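Local coordinates for protein ornithine carbamoyltransferase (Giardia intestinalis, PDB 3GRF) that probably transfers the carbamoyl group of carbamoyl phosphate to ornithine, yielding citrulline, as an ornithine carbamoyltransferase, at residues Phe97-Ile103 against Ala121-Ile126. Sequence-based numbering, arbitrary orientation.
Sequences FSRMVDI and ASVPCI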
ATOM      1  N   PHE A  97      -6.577   6.101  15.702  1.00 29.80           N
ATOM      2  CA  PHE A  97      -6.626   6.406  14.254  1.00 34.82           C
ATOM      3  C   PHE A  97      -7.461   7.636  13.913  1.00 33.49           C
ATOM      4  O   PHE A  97      -7.203   8.283  12.918  1.00 32.86           O
ATOM      5  CB  PHE A  97      -6.856   5.189  13.299  1.00 26.91           C
ATOM      6  CG  PHE A  97      -8.219   4.466  13.419  1.00 30.90           C
ATOM      7  CD1 PHE A  97      -8.257   3.105  13.795  1.00 35.33           C
ATOM      8  CD2 PHE A  97      -9.420   5.093  13.085  1.00 32.87           C
ATOM      9  CE1 PHE A  97      -9.477   2.398  13.850  1.00 33.63           C
ATOM     10  CE2 PHE A  97     -10.650   4.410  13.142  1.00 29.73           C
ATOM     11  CZ  PHE A  97     -10.678   3.065  13.520  1.00 32.69           C
ATOM     12  N   SER A  98      -8.414   7.969  14.793  1.00 29.82           N
ATOM     13  CA  SER A  98      -9.296   9.122  14.639  1.00 23.80           C
ATOM     14  C   SER A  98      -8.582  10.439  14.883  1.00 24.89           C
ATOM     15  O   SER A  98      -9.130  11.488  14.596  1.00 27.48           O
ATOM     16  CB  SER A  98     -10.492   9.050  15.577  1.00 26.12           C
ATOM     17  OG  SER A  98     -11.104   7.786  15.543  1.00 28.91           O
ATOM     18  N   ARG A  99      -7.369  10.393  15.393  1.00 26.76           N
ATOM     19  CA  ARG A  99      -6.568  11.609  15.521  1.00 29.19           C
ATOM     20  C   ARG A  99      -5.465  11.654  14.466  1.00 27.54           C
ATOM     21  O   ARG A  99      -4.542  12.456  14.586  1.00 28.08           O
ATOM     22  CB  ARG A  99      -5.940  11.613  16.895  1.00 34.84           C
ATOM     23  CG  ARG A  99      -6.889  11.865  18.019  1.00 24.63           C
ATOM     24  CD  ARG A  99      -6.161  11.511  19.305  1.00 36.12           C
ATOM     25  NE  ARG A  99      -6.847  11.929  20.544  1.00 32.12           N
ATOM     26  CZ  ARG A  99      -7.963  11.366  21.010  1.00 26.73           C
ATOM     27  NH1 ARG A  99      -8.547  10.368  20.355  1.00 32.82           N
ATOM     28  NH2 ARG A  99      -8.482  11.787  22.142  1.00 31.92           N
ATOM     29  N   MET A 100      -5.511  10.732  13.485  1.00 26.07           N
ATOM     30  CA  MET A 100      -4.515  10.683  12.381  1.00 31.14           C
ATOM     31  C   MET A 100      -5.174  10.729  11.008  1.00 36.46           C
ATOM     32  O   MET A 100      -4.851  11.617  10.210  1.00 24.48           O
ATOM     33  CB  MET A 100      -3.571   9.469  12.475  1.00 30.21           C
ATOM     34  CG  MET A 100      -2.490   9.550  13.601  1.00 28.29           C
ATOM     35  SD  MET A 100      -1.489   8.053  13.637  1.00 33.16           S
ATOM     36  CE  MET A 100      -0.790   8.102  15.259  1.00 33.10           C
ATOM     37  N   VAL A 101      -6.109   9.782  10.759  1.00 28.88           N
ATOM     38  CA  VAL A 101      -6.777   9.649   9.462  1.00 25.44           C
ATOM     39  C   VAL A 101      -8.070  10.477   9.438  1.00 30.33           C
ATOM     40  O   VAL A 101      -8.529  10.983  10.478  1.00 28.40           O
ATOM     41  CB  VAL A 101      -6.979   8.167   9.076  1.00 24.60           C
ATOM     42  CG1 VAL A 101      -5.615   7.462   9.113  1.00 25.62           C
ATOM     43  CG2 VAL A 101      -7.991   7.478  10.045  1.00 21.40           C
ATOM     44  N   ASP A 102      -8.593  10.693   8.232  1.00 31.35           N
ATOM     45  CA  ASP A 102      -9.789  11.490   8.013  1.00 31.46           C
ATOM     46  C   ASP A 102     -11.038  10.623   7.906  1.00 26.01           C
ATOM     47  O   ASP A 102     -12.177  11.071   8.116  1.00 30.15           O
ATOM     48  CB  ASP A 102      -9.602  12.321   6.756  1.00 25.31           C
ATOM     49  CG  ASP A 102      -8.427  13.206   6.849  1.00 26.72           C
ATOM     50  OD1 ASP A 102      -7.362  12.856   6.298  1.00 33.35           O
ATOM     51  OD2 ASP A 102      -8.534  14.222   7.548  1.00 34.35           O
ATOM     52  N   ILE A 103     -10.840   9.362   7.552  1.00 29.39           N
ATOM     53  CA  ILE A 103     -11.981   8.482   7.317  1.00 26.14           C
ATOM     54  C   ILE A 103     -11.509   7.063   7.361  1.00 24.42           C
ATOM     55  O   ILE A 103     -10.320   6.826   7.198  1.00 23.08           O
ATOM     56  CB  ILE A 103     -12.699   8.765   5.953  1.00 23.21           C
ATOM     57  CG1 ILE A 103     -13.926   7.884   5.778  1.00 23.45           C
ATOM     58  CG2 ILE A 103     -11.779   8.644   4.733  1.00 25.14           C
ATOM     59  CD1 ILE A 103     -14.881   8.438   4.803  1.00 26.00           C
ATOM     60  N   ALA A 121     -14.741   5.426  17.522  1.00 25.83           N
ATOM     61  CA  ALA A 121     -14.145   6.199  16.458  1.00 32.31           C
ATOM     62  C   ALA A 121     -14.775   7.579  16.406  1.00 35.18           C
ATOM     63  O   ALA A 121     -15.960   7.762  16.651  1.00 42.94           O
ATOM     64  CB  ALA A 121     -14.290   5.474  15.142  1.00 17.14           C
ATOM     65  N   SER A 122     -13.943   8.561  16.118  1.00 36.30           N
ATOM     66  CA  SER A 122     -14.339   9.954  16.018  1.00 26.28           C
ATOM     67  C   SER A 122     -14.117  10.523  14.588  1.00 33.86           C
ATOM     68  O   SER A 122     -14.211  11.728  14.382  1.00 29.56           O
ATOM     69  CB  SER A 122     -13.532  10.761  17.030  1.00 31.73           C
ATOM     70  OG  SER A 122     -13.960  12.119  17.047  1.00 52.17           O
ATOM     71  N   VAL A 123     -13.825   9.660  13.613  1.00 27.76           N
ATOM     72  CA  VAL A 123     -13.884   9.989  12.175  1.00 29.44           C
ATOM     73  C   VAL A 123     -14.974   9.083  11.600  1.00 31.66           C
ATOM     74  O   VAL A 123     -15.302   8.079  12.197  1.00 27.69           O
ATOM     75  CB  VAL A 123     -12.503   9.751  11.450  1.00 25.61           C
ATOM     76  CG1 VAL A 123     -11.432  10.707  11.964  1.00 18.82           C
ATOM     77  CG2 VAL A 123     -12.022   8.317  11.630  1.00 28.73           C
ATOM     78  N   PRO A 124     -15.579   9.445  10.458  1.00 33.37           N
ATOM     79  CA  PRO A 124     -16.560   8.487   9.890  1.00 32.43           C
ATOM     80  C   PRO A 124     -16.071   7.031   9.634  1.00 26.42           C
ATOM     81  O   PRO A 124     -15.043   6.820   9.005  1.00 32.55           O
ATOM     82  CB  PRO A 124     -16.980   9.141   8.569  1.00 33.39           C
ATOM     83  CG  PRO A 124     -16.595  10.562   8.666  1.00 33.31           C
ATOM     84  CD  PRO A 124     -15.485  10.700   9.691  1.00 32.31           C
ATOM     85  N   CYS A 125     -16.818   6.032  10.085  1.00 29.91           N
ATOM     86  CA  CYS A 125     -16.505   4.629   9.722  1.00 28.64           C
ATOM     87  C   CYS A 125     -17.623   3.991   8.837  1.00 28.96           C
ATOM     88  O   CYS A 125     -18.833   4.206   9.017  1.00 31.64           O
ATOM     89  CB  CYS A 125     -16.206   3.729  10.937  1.00 37.26           C
ATOM     90  SG  CYS A 125     -14.997   4.330  12.116  1.00 32.31           S
ATOM     91  N   ILE A 126     -17.172   3.247   7.847  1.00 25.08           N
ATOM     92  CA  ILE A 126     -18.016   2.751   6.782  1.00 21.13           C
ATOM     93  C   ILE A 126     -17.799   1.254   6.790  1.00 23.97           C
ATOM     94  O   ILE A 126     -16.677   0.817   6.832  1.00 24.06           O
ATOM     95  CB  ILE A 126     -17.632   3.348   5.426  1.00 29.53           C
ATOM     96  CG1 ILE A 126     -17.955   4.847   5.414  1.00 31.32           C
ATOM     97  CG2 ILE A 126     -18.398   2.635   4.298  1.00 30.95           C
ATOM     98  CD1 ILE A 126     -17.101   5.647   4.441  1.00 38.90           C
TER
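V123 pushes its side chain into the bend of 97-103, where two successive helix-to-strand connections of the parallel alpha/beta carbamoyl-phosphate-binding domain meet: 97-103 joins helix 90-97 to strand 103-107, while the segment 121-126 leads from helix 111-120 into the adjacent strand 125-127, outermost of the sheet within this chain. The two methyls of V123 meet different surroundings. CG1 lies against backbone oxygens, with V123 CG1 3.3 Å from V101 O and also near S98 O, while V123 CB faces D102 O. CG2 fills the position between its own backbone N and carbonyl carbon (chi1 -66°), which lays it over S98, with V123 CG2 4.1 Å from both OG and CA of S98; V101 CG2 and, near the ring plane, the edge of F97 are a little farther. C125 SG reaches the same ring edge, F97 CE2 to SG being 4.5 Å.

The polar link is S98. Its OG receives S122 N at 3.0 Å with an N-H...O angle of 176°, essentially straight. The same hydroxyl is hydrogen-bonded to A94 O in the preceding helix, so it ties the end of that helix to S122, the second residue past helix 111-120.

Farther along, where the strands begin, I103 takes over. Its backbone pairs with L48 of the adjacent inner strand 46-51, and C104 pairs with P124 and I126; helix 303-322 covers the isoleucine through L318, F321 and L322. With its CG1 anti to the backbone N (chi1 -177°), I103 brings that atom close to P124 O. The side chain then crosses that of I126 at a slant, CD1 of I103 lying 3.6 Å from CD1 of I126.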